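Local coordinates for NOL1/NOP2/sun family protein (Enterococcus faecium, PDB 3M4X) that probably methylates ribosomal RNA, as a member of the RsmB/RsmF family that joins a Rossmann-like methyltransferase domain to a PUA-like RNA-binding domain, at residues A[237-251]-A[273-287]. Residues are numbered along the deposited sequence; the frame is centred on the assembly and turned at random.
Sequences FAPEENEEIISWLVE and WGSVAGLEKTIRIWP
R284 and E243 meet side-on, each with its flat end group turned into the other's plane: carboxylate and guanidinium lie 16° apart. Two nearly straight bonds, NE to E243 OE2 at 2.7 Å and NH2 to E243 OE1 at 2.8 Å, both use syn lone pairs, the geometry of a bidentate salt bridge. The glutamate chain bends at chi2 (87°) to present both oxygens, while the arginine reaches them fully extended from CG to NE. Its far end then grips the backbone, NH1 and NH2 converging on F237 O at 3.0 and 2.9 Å through bent bonds from off the carbonyl plane, so four bonds to partners in the guanidinium plane fix its rotation. The edge of the W273 indole, at CZ3, points at one face of the guanidinium, over its centre; N242 OD1 lies over the opposite face without hydrogen bonding. E243 OE2 lies at the indole edge near CE3, its carboxylate nearly perpendicular to the ring, and P239 CG packs on an indole face in a CH-pi contact. Beyond the arginine, the F237 and W286 rings run nearly parallel (2°) but slid apart, with centroids 5.2 Å apart; P287 meets F237 CZ. At the other end, S247 OG is a relay: it donates to E243 O in its own helix and accepts from S275 N at 2.9 Å, while S275 OG donates to E251 OE2. V276 packs on V250, and L279 on I246. E243 OE2 also accepts from R270 N, just after strand 267-268. Within the Rossmann-like methyltransferase domain, helix 243-252 rests its I245, I246 and L249 on strand 228-234, and strand 283-285 pairs with strands 267-268 and 295-302. Helix 10-20, from the N-terminal part of the chain, packs on F237, P239 and W273.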
ATOM      1  N   PHE A 237      12.995 -14.327 -10.591  1.00 38.87           N
ATOM      2  CA  PHE A 237      13.951 -14.076 -11.666  1.00 44.73           C
ATOM      3  C   PHE A 237      13.551 -14.753 -12.976  1.00 41.54           C
ATOM      4  O   PHE A 237      14.069 -14.411 -14.043  1.00 38.92           O
ATOM      5  CB  PHE A 237      15.361 -14.555 -11.257  1.00 45.24           C
ATOM      6  CG  PHE A 237      15.883 -13.907 -10.007  1.00 44.72           C
ATOM      7  CD1 PHE A 237      16.009 -14.635  -8.829  1.00 47.47           C
ATOM      8  CD2 PHE A 237      16.242 -12.568 -10.004  1.00 44.09           C
ATOM      9  CE1 PHE A 237      16.490 -14.038  -7.670  1.00 49.93           C
ATOM     10  CE2 PHE A 237      16.713 -11.959  -8.847  1.00 44.73           C
ATOM     11  CZ  PHE A 237      16.843 -12.698  -7.677  1.00 47.90           C
ATOM     12  N   ALA A 238      12.635 -15.712 -12.904  1.00 39.56           N
ATOM     13  CA  ALA A 238      12.328 -16.541 -14.073  1.00 38.47           C
ATOM     14  C   ALA A 238      11.850 -15.746 -15.280  1.00 37.47           C
ATOM     15  O   ALA A 238      10.945 -14.916 -15.167  1.00 40.52           O
ATOM     16  CB  ALA A 238      11.322 -17.631 -13.716  1.00 41.40           C
ATOM     17  N   PRO A 239      12.478 -15.989 -16.444  1.00 39.54           N
ATOM     18  CA  PRO A 239      11.976 -15.445 -17.710  1.00 36.51           C
ATOM     19  C   PRO A 239      10.514 -15.806 -17.894  1.00 36.72           C
ATOM     20  O   PRO A 239       9.748 -14.974 -18.367  1.00 38.12           O
ATOM     21  CB  PRO A 239      12.822 -16.171 -18.766  1.00 34.90           C
ATOM     22  CG  PRO A 239      14.140 -16.444 -18.034  1.00 39.88           C
ATOM     23  CD  PRO A 239      13.739 -16.742 -16.614  1.00 39.56           C
ATOM     24  N   GLU A 240      10.134 -17.028 -17.525  1.00 38.01           N
ATOM     25  CA  GLU A 240       8.769 -17.493 -17.765  1.00 42.52           C
ATOM     26  C   GLU A 240       7.731 -16.559 -17.134  1.00 40.56           C
ATOM     27  O   GLU A 240       6.628 -16.436 -17.640  1.00 36.79           O
ATOM     28  CB  GLU A 240       8.571 -18.935 -17.285  1.00 41.89           C
ATOM     29  CG  GLU A 240       9.383 -19.986 -18.065  1.00 42.92           C
ATOM     30  CD  GLU A 240      10.840 -20.067 -17.604  1.00 49.15           C
ATOM     31  OE1 GLU A 240      11.229 -19.329 -16.673  1.00 44.89           O
ATOM     32  OE2 GLU A 240      11.601 -20.873 -18.172  1.00 59.34           O
ATOM     33  N   GLU A 241       8.108 -15.884 -16.051  1.00 42.46           N
ATOM     34  CA  GLU A 241       7.190 -15.002 -15.327  1.00 42.27           C
ATOM     35  C   GLU A 241       7.411 -13.515 -15.580  1.00 38.41           C
ATOM     36  O   GLU A 241       6.618 -12.686 -15.153  1.00 32.65           O
ATOM     37  CB  GLU A 241       7.264 -15.281 -13.830  1.00 38.75           C
ATOM     38  CG  GLU A 241       6.866 -16.690 -13.486  1.00 42.79           C
ATOM     39  CD  GLU A 241       7.278 -17.069 -12.103  1.00 53.58           C
ATOM     40  OE1 GLU A 241       8.321 -17.749 -11.959  1.00 53.17           O
ATOM     41  OE2 GLU A 241       6.565 -16.676 -11.157  1.00 60.74           O
ATOM     42  N   ASN A 242       8.488 -13.191 -16.282  1.00 39.57           N
ATOM     43  CA  ASN A 242       8.864 -11.814 -16.530  1.00 37.25           C
ATOM     44  C   ASN A 242       8.801 -11.458 -18.017  1.00 36.57           C
ATOM     45  O   ASN A 242       7.750 -11.052 -18.516  1.00 43.50           O
ATOM     46  CB  ASN A 242      10.261 -11.544 -15.965  1.00 43.06           C
ATOM     47  CG  ASN A 242      10.352 -11.800 -14.455  1.00 47.05           C
ATOM     48  OD1 ASN A 242      11.445 -11.955 -13.903  1.00 47.16           O
ATOM     49  ND2 ASN A 242       9.205 -11.847 -13.788  1.00 43.15           N
ATOM     50  N   GLU A 243       9.918 -11.594 -18.725  1.00 34.79           N
ATOM     51  CA  GLU A 243       9.946 -11.235 -20.149  1.00 37.11           C
ATOM     52  C   GLU A 243       8.913 -11.995 -20.987  1.00 37.28           C
ATOM     53  O   GLU A 243       8.421 -11.471 -21.985  1.00 37.22           O
ATOM     54  CB  GLU A 243      11.332 -11.452 -20.775  1.00 32.79           C
ATOM     55  CG  GLU A 243      12.422 -10.505 -20.309  1.00 34.01           C
ATOM     56  CD  GLU A 243      13.122 -10.983 -19.039  1.00 42.29           C
ATOM     57  OE1 GLU A 243      12.668 -11.988 -18.455  1.00 44.92           O
ATOM     58  OE2 GLU A 243      14.122 -10.347 -18.621  1.00 39.43           O
ATOM     59  N   GLU A 244       8.606 -13.234 -20.614  1.00 37.47           N
ATOM     60  CA  GLU A 244       7.675 -14.018 -21.421  1.00 39.06           C
ATOM     61  C   GLU A 244       6.241 -13.546 -21.187  1.00 41.71           C
ATOM     62  O   GLU A 244       5.447 -13.520 -22.119  1.00 40.73           O
ATOM     63  CB  GLU A 244       7.829 -15.527 -21.195  1.00 36.78           C
ATOM     64  CG  GLU A 244       9.128 -16.093 -21.776  1.00 40.98           C
ATOM     65  CD  GLU A 244       9.245 -17.617 -21.638  1.00 46.64           C
ATOM     66  OE1 GLU A 244       8.201 -18.292 -21.548  1.00 51.79           O
ATOM     67  OE2 GLU A 244      10.383 -18.137 -21.625  1.00 47.09           O
ATOM     68  N   ILE A 245       5.934 -13.151 -19.950  1.00 40.56           N
ATOM     69  CA  ILE A 245       4.656 -12.516 -19.627  1.00 41.38           C
ATOM     70  C   ILE A 245       4.451 -11.187 -20.375  1.00 39.86           C
ATOM     71  O   ILE A 245       3.380 -10.943 -20.934  1.00 40.13           O
ATOM     72  CB  ILE A 245       4.511 -12.283 -18.109  1.00 42.64           C
ATOM     73  CG1 ILE A 245       4.150 -13.592 -17.408  1.00 41.34           C
ATOM     74  CG2 ILE A 245       3.427 -11.243 -17.828  1.00 41.83           C
ATOM     75  CD1 ILE A 245       2.899 -14.266 -17.966  1.00 35.37           C
ATOM     76  N   ILE A 246       5.477 -10.336 -20.393  1.00 33.77           N
ATOM     77  CA  ILE A 246       5.410  -9.089 -21.153  1.00 28.96           C
ATOM     78  C   ILE A 246       5.256  -9.303 -22.673  1.00 37.16           C
ATOM     79  O   ILE A 246       4.550  -8.550 -23.343  1.00 43.49           O
ATOM     80  CB  ILE A 246       6.621  -8.182 -20.881  1.00 32.48           C
ATOM     81  CG1 ILE A 246       6.845  -8.028 -19.373  1.00 30.77           C
ATOM     82  CG2 ILE A 246       6.405  -6.817 -21.517  1.00 32.57           C
ATOM     83  CD1 ILE A 246       5.645  -7.464 -18.656  1.00 30.69           C
ATOM     84  N   SER A 247       5.920 -10.321 -23.216  1.00 36.80           N
ATOM     85  CA  SER A 247       5.778 -10.653 -24.631  1.00 36.82           C
ATOM     86  C   SER A 247       4.348 -11.070 -24.897  1.00 31.31           C
ATOM     87  O   SER A 247       3.711 -10.594 -25.820  1.00 41.00           O
ATOM     88  CB  SER A 247       6.715 -11.812 -25.009  1.00 35.86           C
ATOM     89  OG  SER A 247       8.053 -11.492 -24.695  1.00 32.92           O
ATOM     90  N   TRP A 248       3.867 -11.997 -24.083  1.00 32.49           N
ATOM     91  CA  TRP A 248       2.500 -12.462 -24.155  1.00 38.62           C
ATOM     92  C   TRP A 248       1.505 -11.294 -24.125  1.00 38.06           C
ATOM     93  O   TRP A 248       0.564 -11.253 -24.923  1.00 41.88           O
ATOM     94  CB  TRP A 248       2.233 -13.439 -23.008  1.00 41.04           C
ATOM     95  CG  TRP A 248       0.819 -13.936 -22.972  1.00 47.07           C
ATOM     96  CD1 TRP A 248       0.291 -14.959 -23.707  1.00 40.38           C
ATOM     97  CD2 TRP A 248      -0.249 -13.432 -22.155  1.00 44.56           C
ATOM     98  NE1 TRP A 248      -1.036 -15.123 -23.398  1.00 44.89           N
ATOM     99  CE2 TRP A 248      -1.396 -14.198 -22.451  1.00 43.18           C
ATOM    100  CE3 TRP A 248      -0.346 -12.405 -21.203  1.00 45.93           C
ATOM    101  CZ2 TRP A 248      -2.621 -13.983 -21.824  1.00 38.39           C
ATOM    102  CZ3 TRP A 248      -1.563 -12.187 -20.582  1.00 41.30           C
ATOM    103  CH2 TRP A 248      -2.689 -12.969 -20.903  1.00 43.05           C
ATOM    104  N   LEU A 249       1.716 -10.341 -23.215  1.00 34.07           N
ATOM    105  CA  LEU A 249       0.881  -9.133 -23.175  1.00 35.26           C
ATOM    106  C   LEU A 249       0.917  -8.373 -24.498  1.00 36.97           C
ATOM    107  O   LEU A 249      -0.125  -8.009 -25.041  1.00 33.33           O
ATOM    108  CB  LEU A 249       1.306  -8.193 -22.039  1.00 34.54           C
ATOM    109  CG  LEU A 249       0.845  -8.529 -20.621  1.00 34.55           C
ATOM    110  CD1 LEU A 249       1.458  -7.572 -19.579  1.00 34.98           C
ATOM    111  CD2 LEU A 249      -0.663  -8.488 -20.571  1.00 30.48           C
ATOM    112  N   VAL A 250       2.124  -8.120 -25.000  1.00 36.55           N
ATOM    113  CA  VAL A 250       2.311  -7.359 -26.235  1.00 33.21           C
ATOM    114  C   VAL A 250       1.757  -8.091 -27.466  1.00 38.83           C
ATOM    115  O   VAL A 250       1.301  -7.463 -28.424  1.00 38.81           O
ATOM    116  CB  VAL A 250       3.803  -7.028 -26.469  1.00 34.33           C
ATOM    117  CG1 VAL A 250       4.029  -6.471 -27.880  1.00 31.30           C
ATOM    118  CG2 VAL A 250       4.304  -6.060 -25.414  1.00 28.50           C
ATOM    119  N   GLU A 251       1.785  -9.416 -27.431  1.00 33.76           N
ATOM    120  CA  GLU A 251       1.286 -10.192 -28.560  1.00 38.94           C
ATOM    121  C   GLU A 251      -0.230 -10.288 -28.588  1.00 41.70           C
ATOM    122  O   GLU A 251      -0.834 -10.383 -29.657  1.00 39.74           O
ATOM    123  CB  GLU A 251       1.915 -11.588 -28.572  1.00 38.63           C
ATOM    124  CG  GLU A 251       3.357 -11.560 -29.049  1.00 40.00           C
ATOM    125  CD  GLU A 251       4.149 -12.786 -28.643  1.00 48.79           C
ATOM    126  OE1 GLU A 251       3.617 -13.628 -27.890  1.00 48.58           O
ATOM    127  OE2 GLU A 251       5.318 -12.893 -29.067  1.00 53.37           O
ATOM    128  N   TRP A 273      15.322 -13.196 -23.646  1.00 45.24           N
ATOM    129  CA  TRP A 273      14.404 -13.984 -22.819  1.00 45.46           C
ATOM    130  C   TRP A 273      12.927 -13.784 -23.182  1.00 47.18           C
ATOM    131  O   TRP A 273      12.045 -14.407 -22.591  1.00 51.53           O
ATOM    132  CB  TRP A 273      14.635 -13.710 -21.333  1.00 42.54           C
ATOM    133  CG  TRP A 273      15.963 -14.192 -20.856  1.00 46.53           C
ATOM    134  CD1 TRP A 273      16.816 -15.042 -21.513  1.00 42.99           C
ATOM    135  CD2 TRP A 273      16.593 -13.873 -19.612  1.00 50.07           C
ATOM    136  NE1 TRP A 273      17.937 -15.262 -20.756  1.00 49.21           N
ATOM    137  CE2 TRP A 273      17.833 -14.556 -19.584  1.00 52.05           C
ATOM    138  CE3 TRP A 273      16.241 -13.070 -18.521  1.00 42.33           C
ATOM    139  CZ2 TRP A 273      18.720 -14.464 -18.507  1.00 51.19           C
ATOM    140  CZ3 TRP A 273      17.124 -12.983 -17.447  1.00 48.95           C
ATOM    141  CH2 TRP A 273      18.349 -13.677 -17.452  1.00 49.60           C
ATOM    142  N   GLY A 274      12.658 -12.927 -24.161  1.00 46.47           N
ATOM    143  CA  GLY A 274      11.287 -12.678 -24.590  1.00 43.41           C
ATOM    144  C   GLY A 274      11.099 -12.927 -26.072  1.00 44.97           C
ATOM    145  O   GLY A 274      11.944 -13.566 -26.708  1.00 44.30           O
ATOM    146  N   SER A 275       9.999 -12.430 -26.633  1.00 46.61           N
ATOM    147  CA  SER A 275       9.770 -12.563 -28.067  1.00 41.49           C
ATOM    148  C   SER A 275       9.232 -11.303 -28.729  1.00 42.97           C
ATOM    149  O   SER A 275       8.694 -11.376 -29.825  1.00 42.36           O
ATOM    150  CB  SER A 275       8.853 -13.751 -28.377  1.00 46.69           C
ATOM    151  OG  SER A 275       7.581 -13.611 -27.783  1.00 43.51           O
ATOM    152  N   VAL A 276       9.377 -10.152 -28.078  1.00 43.15           N
ATOM    153  CA  VAL A 276       8.937  -8.897 -28.680  1.00 42.66           C
ATOM    154  C   VAL A 276       9.985  -7.824 -28.455  1.00 37.96           C
ATOM    155  O   VAL A 276      10.867  -7.998 -27.633  1.00 39.36           O
ATOM    156  CB  VAL A 276       7.572  -8.417 -28.111  1.00 32.26           C
ATOM    157  CG1 VAL A 276       6.524  -9.497 -28.280  1.00 38.05           C
ATOM    158  CG2 VAL A 276       7.711  -8.013 -26.628  1.00 29.12           C
ATOM    159  N   ALA A 277       9.873  -6.717 -29.179  1.00 37.41           N
ATOM    160  CA  ALA A 277      10.793  -5.601 -29.028  1.00 38.32           C
ATOM    161  C   ALA A 277      10.550  -4.882 -27.705  1.00 44.37           C
ATOM    162  O   ALA A 277       9.534  -5.104 -27.051  1.00 48.88           O
ATOM    163  CB  ALA A 277      10.617  -4.626 -30.192  1.00 41.86           C
ATOM    164  N   GLY A 278      11.493  -4.025 -27.322  1.00 45.55           N
ATOM    165  CA  GLY A 278      11.330  -3.104 -26.206  1.00 42.33           C
ATOM    166  C   GLY A 278      11.561  -3.630 -24.803  1.00 38.98           C
ATOM    167  O   GLY A 278      11.415  -2.893 -23.829  1.00 41.52           O
ATOM    168  N   LEU A 279      11.900  -4.906 -24.692  1.00 37.59           N
ATOM    169  CA  LEU A 279      12.079  -5.551 -23.396  1.00 37.50           C
ATOM    170  C   LEU A 279      13.159  -4.895 -22.512  1.00 40.79           C
ATOM    171  O   LEU A 279      13.126  -4.989 -21.285  1.00 40.21           O
ATOM    172  CB  LEU A 279      12.384  -7.033 -23.607  1.00 37.35           C
ATOM    173  CG  LEU A 279      11.250  -8.050 -23.391  1.00 41.17           C
ATOM    174  CD1 LEU A 279       9.895  -7.408 -23.168  1.00 41.74           C
ATOM    175  CD2 LEU A 279      11.191  -9.091 -24.511  1.00 30.10           C
ATOM    176  N   GLU A 280      14.111  -4.227 -23.144  1.00 39.76           N
ATOM    177  CA  GLU A 280      15.171  -3.549 -22.419  1.00 41.06           C
ATOM    178  C   GLU A 280      14.624  -2.407 -21.563  1.00 40.06           C
ATOM    179  O   GLU A 280      15.303  -1.924 -20.655  1.00 43.57           O
ATOM    180  CB  GLU A 280      16.222  -3.016 -23.401  1.00 39.68           C
ATOM    181  CG  GLU A 280      15.706  -1.917 -24.326  1.00 45.93           C
ATOM    182  CD  GLU A 280      14.970  -2.440 -25.566  1.00 51.01           C
ATOM    183  OE1 GLU A 280      14.819  -3.675 -25.732  1.00 52.80           O
ATOM    184  OE2 GLU A 280      14.556  -1.598 -26.388  1.00 51.48           O
ATOM    185  N   LYS A 281      13.400  -1.979 -21.865  1.00 40.37           N
ATOM    186  CA  LYS A 281      12.732  -0.911 -21.119  1.00 39.96           C
ATOM    187  C   LYS A 281      12.138  -1.422 -19.823  1.00 33.96           C
ATOM    188  O   LYS A 281      11.701  -0.638 -18.990  1.00 36.13           O
ATOM    189  CB  LYS A 281      11.606  -0.290 -21.945  1.00 38.84           C
ATOM    190  CG  LYS A 281      12.054   0.451 -23.186  1.00 43.69           C
ATOM    191  CD  LYS A 281      10.834   0.867 -24.007  1.00 47.65           C
ATOM    192  CE  LYS A 281      11.212   1.127 -25.455  1.00 56.21           C
ATOM    193  NZ  LYS A 281      10.011   1.150 -26.330  1.00 60.49           N
ATOM    194  N   THR A 282      12.077  -2.739 -19.671  1.00 34.55           N
ATOM    195  CA  THR A 282      11.669  -3.321 -18.402  1.00 34.86           C
ATOM    196  C   THR A 282      12.882  -3.401 -17.461  1.00 38.46           C
ATOM    197  O   THR A 282      14.032  -3.321 -17.901  1.00 38.51           O
ATOM    198  CB  THR A 282      10.983  -4.689 -18.594  1.00 35.12           C
ATOM    199  OG1 THR A 282      11.947  -5.674 -18.986  1.00 41.14           O
ATOM    200  CG2 THR A 282       9.883  -4.587 -19.680  1.00 25.68           C
ATOM    201  N   ILE A 283      12.617  -3.540 -16.167  1.00 38.78           N
ATOM    202  CA  ILE A 283      13.646  -3.378 -15.143  1.00 37.29           C
ATOM    203  C   ILE A 283      13.883  -4.660 -14.382  1.00 36.17           C
ATOM    204  O   ILE A 283      12.941  -5.289 -13.906  1.00 35.39           O
ATOM    205  CB  ILE A 283      13.224  -2.349 -14.088  1.00 33.66           C
ATOM    206  CG1 ILE A 283      13.213  -0.932 -14.661  1.00 33.43           C
ATOM    207  CG2 ILE A 283      14.119  -2.440 -12.855  1.00 33.14           C
ATOM    208  CD1 ILE A 283      12.694   0.095 -13.650  1.00 38.44           C
ATOM    209  N   ARG A 284      15.147  -5.032 -14.257  1.00 38.74           N
ATOM    210  CA  ARG A 284      15.518  -6.150 -13.408  1.00 41.11           C
ATOM    211  C   ARG A 284      16.374  -5.679 -12.249  1.00 38.70           C
ATOM    212  O   ARG A 284      17.213  -4.795 -12.391  1.00 37.65           O
ATOM    213  CB  ARG A 284      16.246  -7.243 -14.200  1.00 35.32           C
ATOM    214  CG  ARG A 284      15.302  -8.262 -14.831  1.00 36.36           C
ATOM    215  CD  ARG A 284      16.064  -9.275 -15.680  1.00 36.10           C
ATOM    216  NE  ARG A 284      15.201 -10.333 -16.195  1.00 35.81           N
ATOM    217  CZ  ARG A 284      14.892 -11.450 -15.534  1.00 40.83           C
ATOM    218  NH1 ARG A 284      15.376 -11.676 -14.315  1.00 39.04           N
ATOM    219  NH2 ARG A 284      14.092 -12.345 -16.097  1.00 40.12           N
ATOM    220  N   ILE A 285      16.151  -6.283 -11.095  1.00 35.68           N
ATOM    221  CA  ILE A 285      17.010  -6.042  -9.956  1.00 36.93           C
ATOM    222  C   ILE A 285      17.647  -7.371  -9.559  1.00 38.22           C
ATOM    223  O   ILE A 285      16.952  -8.316  -9.183  1.00 38.84           O
ATOM    224  CB  ILE A 285      16.226  -5.388  -8.792  1.00 39.41           C
ATOM    225  CG1 ILE A 285      15.771  -3.988  -9.208  1.00 38.21           C
ATOM    226  CG2 ILE A 285      17.090  -5.303  -7.539  1.00 45.20           C
ATOM    227  CD1 ILE A 285      14.900  -3.306  -8.214  1.00 46.28           C
ATOM    228  N   TRP A 286      18.966  -7.444  -9.699  1.00 39.10           N
ATOM    229  CA  TRP A 286      19.725  -8.650  -9.376  1.00 45.12           C
ATOM    230  C   TRP A 286      20.489  -8.414  -8.071  1.00 51.27           C
ATOM    231  O   TRP A 286      21.114  -7.366  -7.900  1.00 51.33           O
ATOM    232  CB  TRP A 286      20.729  -8.971 -10.483  1.00 43.57           C
ATOM    233  CG  TRP A 286      20.164  -9.381 -11.844  1.00 42.72           C
ATOM    234  CD1 TRP A 286      20.080  -8.602 -12.967  1.00 36.53           C
ATOM    235  CD2 TRP A 286      19.679 -10.681 -12.224  1.00 40.96           C
ATOM    236  NE1 TRP A 286      19.549  -9.328 -14.010  1.00 37.57           N
ATOM    237  CE2 TRP A 286      19.300 -10.607 -13.583  1.00 38.00           C
ATOM    238  CE3 TRP A 286      19.525 -11.896 -11.548  1.00 37.46           C
ATOM    239  CZ2 TRP A 286      18.768 -11.700 -14.273  1.00 36.57           C
ATOM    240  CZ3 TRP A 286      18.995 -12.979 -12.235  1.00 38.44           C
ATOM    241  CH2 TRP A 286      18.625 -12.876 -13.586  1.00 34.49           C
ATOM    242  N   PRO A 287      20.444  -9.386  -7.149  1.00 52.34           N
ATOM    243  CA  PRO A 287      21.051  -9.228  -5.816  1.00 48.67           C
ATOM    244  C   PRO A 287      22.579  -9.097  -5.874  1.00 46.37           C
ATOM    245  O   PRO A 287      23.190  -8.478  -5.010  1.00 46.09           O
ATOM    246  CB  PRO A 287      20.669 -10.527  -5.090  1.00 49.38           C
ATOM    247  CG  PRO A 287      19.662 -11.219  -5.966  1.00 53.29           C
ATOM    248  CD  PRO A 287      19.867 -10.723  -7.353  1.00 52.54           C
TER